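Side-chain contacts in putative iron-uptake ABC transport system,periplasmic iron-binding protein (PDB 3E13), which binds ferric iron and, as a periplasmic solute-binding protein, probably delivers it to an ABC transporter for uptake into the cell: residues 121-126 with 157-162; 134-139 with 165-170; 149-154 with 227-232. All blocks are in the same frame, centred on the assembly; numbering follows the deposited sequence.

Contact 1 (121-126 with 157-162); sequences NYEDLA and NKEAKA
Glu123 lies across from Glu159, their CA atoms 8.5 Å apart, and Ala126 across from Ala162, with 7.7 Å between the CA atoms. Residues 157-162 form the first turns of a helix, while 121-126 coil into a compact turn in which the N-H of Asp124, Leu125 and Ala126 each bonds the carbonyl three residues back. No direct hydrogen bond joins the two segments. Ala126 aims its CB at the helix, and that methyl stands 4.3 Å from Ala162 O. The two glutamates make the other touch. Glu159 bends at its second torsion (chi2 57°), which brings its carboxylate round to the flank of the Glu123 stem, with OE1 4.1 Å from Glu123 CG. The chains cross at about a right angle, carboxylate planes 72° apart. In this periplasmic binding protein fold, 121-126 belongs to the connection between strands 97-109 and 134-135, both of which pair with strand 193-197; helix 157-170 covers this connection, and Trp163 on it bonds the carbonyl of Tyr122 and receives Leu125 and Ala126. Glu123 OE2 and Glu159 OE2 come within 4.5 Å of each other, a like-charge approach at the protein surface that may raise the proton affinity of either acid. A water bridges the segments: it donates to Glu159 OE1 at 2.7 Å and, weakly, to the backbone O of Glu123 at 3.4 Å. On the far side of the turn, Asp124 OD2 takes the N-H of Asn121 from above the carboxylate plane, and Asp124 OD1 pairs with Lys127.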
loop_
_atom_site.group_PDB
_atom_site.type_symbol
_atom_site.label_atom_id
_atom_site.label_comp_id
_atom_site.label_asym_id
_atom_site.label_seq_id
_atom_site.Cartn_x
_atom_site.Cartn_y
_atom_site.Cartn_z
ATOM N N ASN A 121 -17.720 7.792 4.819
ATOM C CA ASN A 121 -16.711 8.465 4.029
ATOM C C ASN A 121 -15.470 8.702 4.880
ATOM O O ASN A 121 -15.578 8.734 6.090
ATOM C CB ASN A 121 -17.259 9.829 3.599
ATOM C CG ASN A 121 -18.543 9.693 2.775
ATOM O OD1 ASN A 121 -18.585 8.938 1.810
ATOM N ND2 ASN A 121 -19.609 10.405 3.177
ATOM N N TYR A 122 -14.337 8.900 4.237
ATOM C CA TYR A 122 -13.078 9.243 4.951
ATOM C C TYR A 122 -13.313 10.386 5.884
ATOM O O TYR A 122 -12.793 10.352 7.003
ATOM C CB TYR A 122 -11.877 9.479 4.014
ATOM C CG TYR A 122 -11.508 8.222 3.261
ATOM C CD1 TYR A 122 -11.816 8.083 1.921
ATOM C CD2 TYR A 122 -10.944 7.118 3.929
ATOM C CE1 TYR A 122 -11.524 6.897 1.226
ATOM C CE2 TYR A 122 -10.650 5.928 3.258
ATOM C CZ TYR A 122 -10.922 5.844 1.879
ATOM O OH TYR A 122 -10.723 4.675 1.245
ATOM N N GLU A 123 -14.126 11.367 5.462
ATOM C CA GLU A 123 -14.371 12.590 6.230
ATOM C C GLU A 123 -14.923 12.264 7.610
ATOM O O GLU A 123 -14.625 12.929 8.609
ATOM C CB GLU A 123 -15.364 13.469 5.455
ATOM C CG GLU A 123 -15.985 14.580 6.271
ATOM C CD GLU A 123 -16.979 15.397 5.461
ATOM O OE1 GLU A 123 -17.577 14.866 4.498
ATOM O OE2 GLU A 123 -17.182 16.564 5.855
ATOM N N ASP A 124 -15.707 11.213 7.678
ATOM C CA ASP A 124 -16.396 10.874 8.911
ATOM C C ASP A 124 -15.421 10.449 10.025
ATOM O O ASP A 124 -15.731 10.558 11.208
ATOM C CB ASP A 124 -17.427 9.783 8.644
ATOM C CG ASP A 124 -18.518 10.209 7.703
ATOM O OD1 ASP A 124 -18.887 11.414 7.730
ATOM O OD2 ASP A 124 -19.095 9.385 6.905
ATOM N N LEU A 125 -14.248 9.914 9.658
ATOM C CA LEU A 125 -13.253 9.534 10.670
ATOM C C LEU A 125 -12.837 10.689 11.573
ATOM O O LEU A 125 -12.335 10.449 12.683
ATOM C CB LEU A 125 -11.999 8.988 10.022
ATOM C CG LEU A 125 -12.193 7.664 9.281
ATOM C CD1 LEU A 125 -11.022 7.487 8.307
ATOM C CD2 LEU A 125 -12.210 6.541 10.275
ATOM N N ALA A 126 -13.002 11.912 11.082
ATOM C CA ALA A 126 -12.568 13.141 11.769
ATOM C C ALA A 126 -13.709 13.829 12.570
ATOM O O ALA A 126 -13.479 14.853 13.232
ATOM C CB ALA A 126 -11.987 14.100 10.766
ATOM N N ASN A 157 -6.618 21.331 0.442
ATOM C CA ASN A 157 -5.763 21.299 1.622
ATOM C C ASN A 157 -6.392 21.761 2.941
ATOM O O ASN A 157 -5.894 21.412 4.001
ATOM C CB ASN A 157 -4.396 21.982 1.355
ATOM C CG ASN A 157 -4.485 23.469 0.989
ATOM O OD1 ASN A 157 -3.480 24.061 0.520
ATOM N ND2 ASN A 157 -5.623 24.054 1.146
ATOM N N LYS A 158 -7.510 22.479 2.893
ATOM C CA LYS A 158 -8.157 22.873 4.142
ATOM C C LYS A 158 -8.993 21.746 4.671
ATOM O O LYS A 158 -8.976 21.464 5.885
ATOM C CB LYS A 158 -8.954 24.201 3.997
ATOM C CG LYS A 158 -8.059 25.397 3.663
ATOM C CD LYS A 158 -8.837 26.688 3.604
ATOM C CE LYS A 158 -7.977 27.850 3.305
ATOM N NZ LYS A 158 -6.869 28.038 4.354
ATOM N N GLU A 159 -9.701 21.021 3.816
ATOM C CA GLU A 159 -10.351 19.813 4.291
ATOM C C GLU A 159 -9.309 18.813 4.793
ATOM O O GLU A 159 -9.492 18.233 5.810
ATOM C CB GLU A 159 -11.150 19.145 3.175
ATOM C CG GLU A 159 -11.680 17.743 3.452
ATOM C CD GLU A 159 -12.569 17.633 4.676
ATOM O OE1 GLU A 159 -12.555 16.542 5.315
ATOM O OE2 GLU A 159 -13.237 18.640 5.017
ATOM N N ALA A 160 -8.200 18.664 4.076
ATOM C CA ALA A 160 -7.113 17.772 4.522
ATOM C C ALA A 160 -6.608 18.089 5.917
ATOM O O ALA A 160 -6.433 17.174 6.725
ATOM C CB ALA A 160 -5.946 17.758 3.524
ATOM N N LYS A 161 -6.387 19.368 6.223
ATOM C CA LYS A 161 -5.841 19.733 7.524
ATOM C C LYS A 161 -6.895 19.485 8.572
ATOM O O LYS A 161 -6.599 18.971 9.635
ATOM C CB LYS A 161 -5.394 21.186 7.550
ATOM C CG LYS A 161 -4.720 21.556 8.836
ATOM C CD LYS A 161 -4.189 22.970 8.768
ATOM C CE LYS A 161 -3.693 23.399 10.134
ATOM N NZ LYS A 161 -3.224 24.824 10.105
ATOM N N ALA A 162 -8.145 19.865 8.301
ATOM C CA ALA A 162 -9.210 19.619 9.254
ATOM C C ALA A 162 -9.389 18.109 9.543
ATOM O O ALA A 162 -9.630 17.713 10.692
ATOM C CB ALA A 162 -10.465 20.222 8.772
HETATM O O HOH W 1 -12.914 15.826 7.865
#

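Contact 2 (134-139 with 165-170); sequences IVMRSA and KGVLEN
Ile134 and Met136, in the segment that opens with strand 134-135 and starts a beta-alpha-beta crossover, lean on Asn170 and Val167 of one of the crossover helices. The chain leaves strand 134-135, runs through helices 142-155, 157-170 and 179-188, and returns as strand 193-197, parallel to the first; backbone bonds from Val135 to Phe193 and Val195 close the pair. The backbones come nearest at Ile134 and Asn170, whose CA atoms are 6.0 Å apart. There the two side chains run alongside each other in one direction. Ile134 CG1 is anti to its own carbonyl carbon (chi1 -50°), and from that position it meets Asn170 CB at 4.1 Å. On the backbone, Ile134 N is 3.6 Å from Asn170 O without forming a hydrogen bond; the backbone of Ile134 bonds Ala172, and that of Asn170 bonds Gly132. Met136 works differently, through its end. Its chain runs fully extended as far as SD; with the last torsion near a right angle (chi3 92°), the methyl CE swings out of the line of the chain and lies 4.2 Å from Val167 CG1. Met136 also touches Tyr312 of helix 305-315 and Ser144 of helix 142-155, and its side chain is about 8 Å from that of the iron ligand Tyr143 and about 13 Å from the ferric ion. All four touching residues are buried, yet no hydrogen bond or ion pair joins them across the contact. What joins the segments directly is dispersion between carbon atoms, which sets no direction; the backbone bonds to neighbouring residues probably do more to fix their positions.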
loop_
_atom_site.group_PDB
_atom_site.type_symbol
_atom_site.label_atom_id
_atom_site.label_comp_id
_atom_site.label_asym_id
_atom_site.label_seq_id
_atom_site.Cartn_x
_atom_site.Cartn_y
_atom_site.Cartn_z
ATOM N N ILE A 134 -11.480 5.617 17.096
ATOM C CA ILE A 134 -10.723 5.339 15.854
ATOM C C ILE A 134 -9.305 4.933 16.196
ATOM O O ILE A 134 -8.712 5.490 17.114
ATOM C CB ILE A 134 -10.663 6.606 14.987
ATOM C CG1 ILE A 134 -12.045 7.226 14.796
ATOM C CG2 ILE A 134 -9.970 6.328 13.644
ATOM C CD1 ILE A 134 -12.959 6.378 14.142
ATOM N N VAL A 135 -8.709 4.004 15.432
ATOM C CA VAL A 135 -7.270 3.773 15.477
ATOM C C VAL A 135 -6.674 3.837 14.054
ATOM O O VAL A 135 -7.290 3.391 13.081
ATOM C CB VAL A 135 -6.878 2.425 16.173
ATOM C CG1 VAL A 135 -7.118 2.527 17.687
ATOM C CG2 VAL A 135 -7.684 1.257 15.633
ATOM N N MET A 136 -5.465 4.369 13.972
ATOM C CA MET A 136 -4.726 4.476 12.745
ATOM C C MET A 136 -3.273 4.468 13.120
ATOM O O MET A 136 -2.897 5.006 14.157
ATOM C CB MET A 136 -5.068 5.762 12.001
ATOM C CG MET A 136 -4.448 5.826 10.600
ATOM S SD MET A 136 -5.011 7.276 9.661
ATOM C CE MET A 136 -3.756 8.434 10.063
ATOM N N ARG A 137 -2.466 3.875 12.262
ATOM C CA ARG A 137 -1.019 3.891 12.431
ATOM C C ARG A 137 -0.421 5.280 12.218
ATOM O O ARG A 137 -1.096 6.249 11.825
ATOM C CB ARG A 137 -0.394 2.919 11.485
ATOM C CG ARG A 137 -0.357 3.335 10.044
ATOM C CD ARG A 137 0.050 2.258 9.130
ATOM N NE ARG A 137 1.403 1.762 9.392
ATOM C CZ ARG A 137 1.902 0.623 8.923
ATOM N NH1 ARG A 137 1.163 -0.214 8.179
ATOM N NH2 ARG A 137 3.133 0.283 9.209
ATOM N N SER A 138 0.887 5.353 12.458
ATOM C CA SER A 138 1.589 6.622 12.370
ATOM C C SER A 138 1.327 7.365 11.078
ATOM O O SER A 138 1.207 6.775 10.019
ATOM C CB SER A 138 3.089 6.384 12.469
ATOM O OG SER A 138 3.770 7.639 12.540
ATOM N N ALA A 139 1.272 8.679 11.202
ATOM C CA ALA A 139 1.264 9.585 10.054
ATOM C C ALA A 139 2.492 9.478 9.170
ATOM O O ALA A 139 2.462 9.883 8.000
ATOM C CB ALA A 139 1.129 11.035 10.559
ATOM N N LYS A 165 -6.408 16.842 11.736
ATOM C CA LYS A 165 -6.602 17.311 13.094
ATOM C C LYS A 165 -7.656 16.516 13.841
ATOM O O LYS A 165 -7.428 16.092 14.998
ATOM C CB LYS A 165 -6.908 18.822 13.083
ATOM C CG LYS A 165 -7.221 19.435 14.450
ATOM C CD LYS A 165 -7.429 20.959 14.351
ATOM C CE LYS A 165 -7.805 21.573 15.729
ATOM N NZ LYS A 165 -8.693 22.758 15.613
ATOM N N GLY A 166 -8.779 16.241 13.170
ATOM C CA GLY A 166 -9.854 15.514 13.784
ATOM C C GLY A 166 -9.502 14.058 14.027
ATOM O O GLY A 166 -9.821 13.488 15.058
ATOM N N VAL A 167 -8.874 13.412 13.045
ATOM C CA VAL A 167 -8.378 12.058 13.214
ATOM C C VAL A 167 -7.434 11.962 14.415
ATOM O O VAL A 167 -7.604 11.087 15.282
ATOM C CB VAL A 167 -7.698 11.576 11.933
ATOM C CG1 VAL A 167 -6.912 10.297 12.181
ATOM C CG2 VAL A 167 -8.787 11.327 10.853
ATOM N N LEU A 168 -6.504 12.899 14.528
ATOM C CA LEU A 168 -5.566 12.920 15.646
ATOM C C LEU A 168 -6.344 12.996 16.950
ATOM O O LEU A 168 -6.071 12.245 17.900
ATOM C CB LEU A 168 -4.632 14.095 15.574
ATOM C CG LEU A 168 -3.547 14.153 16.654
ATOM C CD1 LEU A 168 -2.729 12.882 16.676
ATOM C CD2 LEU A 168 -2.676 15.383 16.370
ATOM N N GLU A 169 -7.300 13.903 17.016
ATOM C CA GLU A 169 -8.066 14.113 18.239
ATOM C C GLU A 169 -8.874 12.881 18.617
ATOM O O GLU A 169 -9.079 12.614 19.796
ATOM C CB GLU A 169 -8.986 15.334 18.102
ATOM C CG GLU A 169 -9.922 15.463 19.306
ATOM C CD GLU A 169 -10.509 16.845 19.517
ATOM O OE1 GLU A 169 -10.455 17.698 18.594
ATOM O OE2 GLU A 169 -11.048 17.044 20.638
ATOM N N ASN A 170 -9.338 12.144 17.608
ATOM C CA ASN A 170 -10.199 10.993 17.785
ATOM C C ASN A 170 -9.516 9.684 18.100
ATOM O O ASN A 170 -10.197 8.737 18.425
ATOM C CB ASN A 170 -11.030 10.775 16.503
ATOM C CG ASN A 170 -12.148 11.780 16.316
ATOM O OD1 ASN A 170 -12.830 11.772 15.245
ATOM N ND2 ASN A 170 -12.413 12.615 17.326
#

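Contact 3 (149-154 with 227-232); sequences ASIIAN and DNRGTH
Arg229 lays its guanidinium flat against the side chain of Asn154. The planes of amide and guanidinium are 20° apart, and Asn154 CB sits 3.7 Å above the centre of the guanidinium. What carries the group there is a chain that starts between the backbone N and the carbonyl carbon (chi1 70°) and then runs extended from CG to NE. Within the stack Asn154 ND2 and Arg229 NE are 3.3 Å apart, but both are donors, so the pair is no bond; ND2 turns to Asp294 instead, with a weak bond to Ser150 O besides. Ile151 CG1 comes obliquely to Arg229 NH2 at 4.1 Å. A water links the two segments, accepting from Arg229 NH2 at 2.8 Å, donating to Ser150 OG at 2.8 Å and weakly accepting from Asn154 ND2. Ser150 OG in turn donates to Leu147 O, one turn back on the helix. Further along, Ser150 OG comes obliquely to the His232 ring, whose CG is anti to the backbone N (chi1 -176°), with Ser150 CB also close; the His232 side chain is about 7 Å from that of the iron ligand Tyr143. Because the stack uses a face of the guanidinium, NH1 and NH2 can still be used: NH1 forms a salt bridge with Asp155, which probably offsets the charge, while NH2 donates to the water.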
loop_
_atom_site.group_PDB
_atom_site.type_symbol
_atom_site.label_atom_id
_atom_site.label_comp_id
_atom_site.label_asym_id
_atom_site.label_seq_id
_atom_site.Cartn_x
_atom_site.Cartn_y
_atom_site.Cartn_z
ATOM N N ALA A 149 -2.683 12.568 1.145
ATOM C CA ALA A 149 -2.429 13.138 -0.181
ATOM C C ALA A 149 -3.650 12.992 -1.096
ATOM O O ALA A 149 -3.965 13.904 -1.847
ATOM C CB ALA A 149 -1.211 12.525 -0.799
ATOM N N SER A 150 -4.324 11.855 -1.006
ATOM C CA SER A 150 -5.558 11.659 -1.794
ATOM C C SER A 150 -6.680 12.587 -1.388
ATOM O O SER A 150 -7.502 13.002 -2.236
ATOM C CB SER A 150 -6.047 10.197 -1.760
ATOM O OG SER A 150 -6.723 9.829 -0.598
ATOM N N ILE A 151 -6.778 12.879 -0.096
ATOM C CA ILE A 151 -7.774 13.839 0.406
ATOM C C ILE A 151 -7.457 15.267 -0.078
ATOM O O ILE A 151 -8.353 16.040 -0.451
ATOM C CB ILE A 151 -7.871 13.711 1.913
ATOM C CG1 ILE A 151 -8.455 12.339 2.267
ATOM C CG2 ILE A 151 -8.748 14.782 2.495
ATOM C CD1 ILE A 151 -8.341 11.981 3.783
ATOM N N ILE A 152 -6.171 15.658 -0.043
ATOM C CA ILE A 152 -5.760 16.922 -0.629
ATOM C C ILE A 152 -6.189 16.968 -2.088
ATOM O O ILE A 152 -6.770 17.941 -2.569
ATOM C CB ILE A 152 -4.250 17.191 -0.514
ATOM C CG1 ILE A 152 -3.804 17.269 0.939
ATOM C CG2 ILE A 152 -3.915 18.471 -1.253
ATOM C CD1 ILE A 152 -2.281 17.193 1.130
ATOM N N ALA A 153 -5.866 15.920 -2.822
ATOM C CA ALA A 153 -6.129 15.919 -4.247
ATOM C C ALA A 153 -7.642 16.014 -4.553
ATOM O O ALA A 153 -8.044 16.698 -5.519
ATOM C CB ALA A 153 -5.528 14.686 -4.897
ATOM N N ASN A 154 -8.466 15.383 -3.726
ATOM C CA ASN A 154 -9.889 15.309 -3.987
ATOM C C ASN A 154 -10.657 16.516 -3.386
ATOM O O ASN A 154 -11.523 17.100 -4.064
ATOM C CB ASN A 154 -10.482 14.020 -3.444
ATOM C CG ASN A 154 -10.332 12.883 -4.389
ATOM O OD1 ASN A 154 -10.734 12.989 -5.582
ATOM N ND2 ASN A 154 -9.738 11.781 -3.921
ATOM N N ASP A 227 -21.027 6.297 -1.751
ATOM C CA ASP A 227 -22.096 7.181 -2.248
ATOM C C ASP A 227 -21.568 8.274 -3.159
ATOM O O ASP A 227 -22.364 9.047 -3.726
ATOM C CB ASP A 227 -22.893 7.813 -1.096
ATOM C CG ASP A 227 -23.505 6.798 -0.155
ATOM O OD1 ASP A 227 -24.135 5.862 -0.648
ATOM O OD2 ASP A 227 -23.386 6.892 1.103
ATOM N N ASN A 228 -20.237 8.363 -3.327
ATOM C CA ASN A 228 -19.670 9.464 -4.081
ATOM C C ASN A 228 -18.463 8.968 -4.893
ATOM O O ASN A 228 -18.646 8.190 -5.820
ATOM C CB ASN A 228 -19.427 10.696 -3.182
ATOM C CG ASN A 228 -18.761 10.357 -1.845
ATOM O OD1 ASN A 228 -19.427 10.201 -0.781
ATOM N ND2 ASN A 228 -17.451 10.340 -1.874
ATOM N N ARG A 229 -17.245 9.353 -4.514
ATOM C CA ARG A 229 -16.076 9.134 -5.350
ATOM C C ARG A 229 -15.467 7.735 -5.316
ATOM O O ARG A 229 -14.690 7.377 -6.212
ATOM C CB ARG A 229 -15.018 10.190 -5.006
ATOM C CG ARG A 229 -14.347 10.074 -3.646
ATOM C CD ARG A 229 -13.173 10.972 -3.502
ATOM N NE ARG A 229 -12.452 10.885 -2.238
ATOM C CZ ARG A 229 -12.499 11.741 -1.251
ATOM N NH1 ARG A 229 -13.347 12.767 -1.276
ATOM N NH2 ARG A 229 -11.667 11.592 -0.221
ATOM N N GLY A 230 -15.833 6.931 -4.315
ATOM C CA GLY A 230 -15.289 5.599 -4.119
ATOM C C GLY A 230 -14.040 5.564 -3.253
ATOM O O GLY A 230 -13.495 6.591 -2.792
ATOM N N THR A 231 -13.598 4.332 -3.044
ATOM C CA THR A 231 -12.604 4.011 -2.042
ATOM C C THR A 231 -11.186 4.289 -2.566
ATOM O O THR A 231 -10.854 4.087 -3.738
ATOM C CB THR A 231 -12.823 2.499 -1.703
ATOM O OG1 THR A 231 -14.080 2.329 -0.993
ATOM C CG2 THR A 231 -11.670 1.945 -0.823
ATOM N N HIS A 232 -10.314 4.685 -1.633
ATOM C CA HIS A 232 -8.898 4.897 -1.888
ATOM C C HIS A 232 -8.165 3.611 -2.269
ATOM O O HIS A 232 -8.177 2.651 -1.541
ATOM C CB HIS A 232 -8.233 5.495 -0.650
ATOM C CG HIS A 232 -6.789 5.834 -0.848
ATOM N ND1 HIS A 232 -5.744 5.204 -0.179
ATOM C CD2 HIS A 232 -6.222 6.733 -1.668
ATOM C CE1 HIS A 232 -4.598 5.752 -0.566
ATOM N NE2 HIS A 232 -4.860 6.692 -1.452
HETATM O O HOH W 2 -9.475 10.058 -1.094
#

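How the contacts relate
Contact 2 is buried and apolar, contact 3 is buried but largely polar and partly hydrated, and contact 1 lies at the surface with two acids near each other and a water joining one of them to a backbone carbonyl. Contacts 1 and 2 share helix 157-170, using its first residues and a later part, and they touch where Ala126 packs near Val167. Contact 3 uses the preceding helix, 142-155, which carries the iron ligand Tyr143 and meets helix 157-170 where Ile152 packs on Ala160. Tyr122 joins contacts 1 and 3, its OH lying 2.9 Å from His232 N in a hydrogen bond. Contacts 2 and 3 do not touch; their nearest atoms are about 7 Å apart.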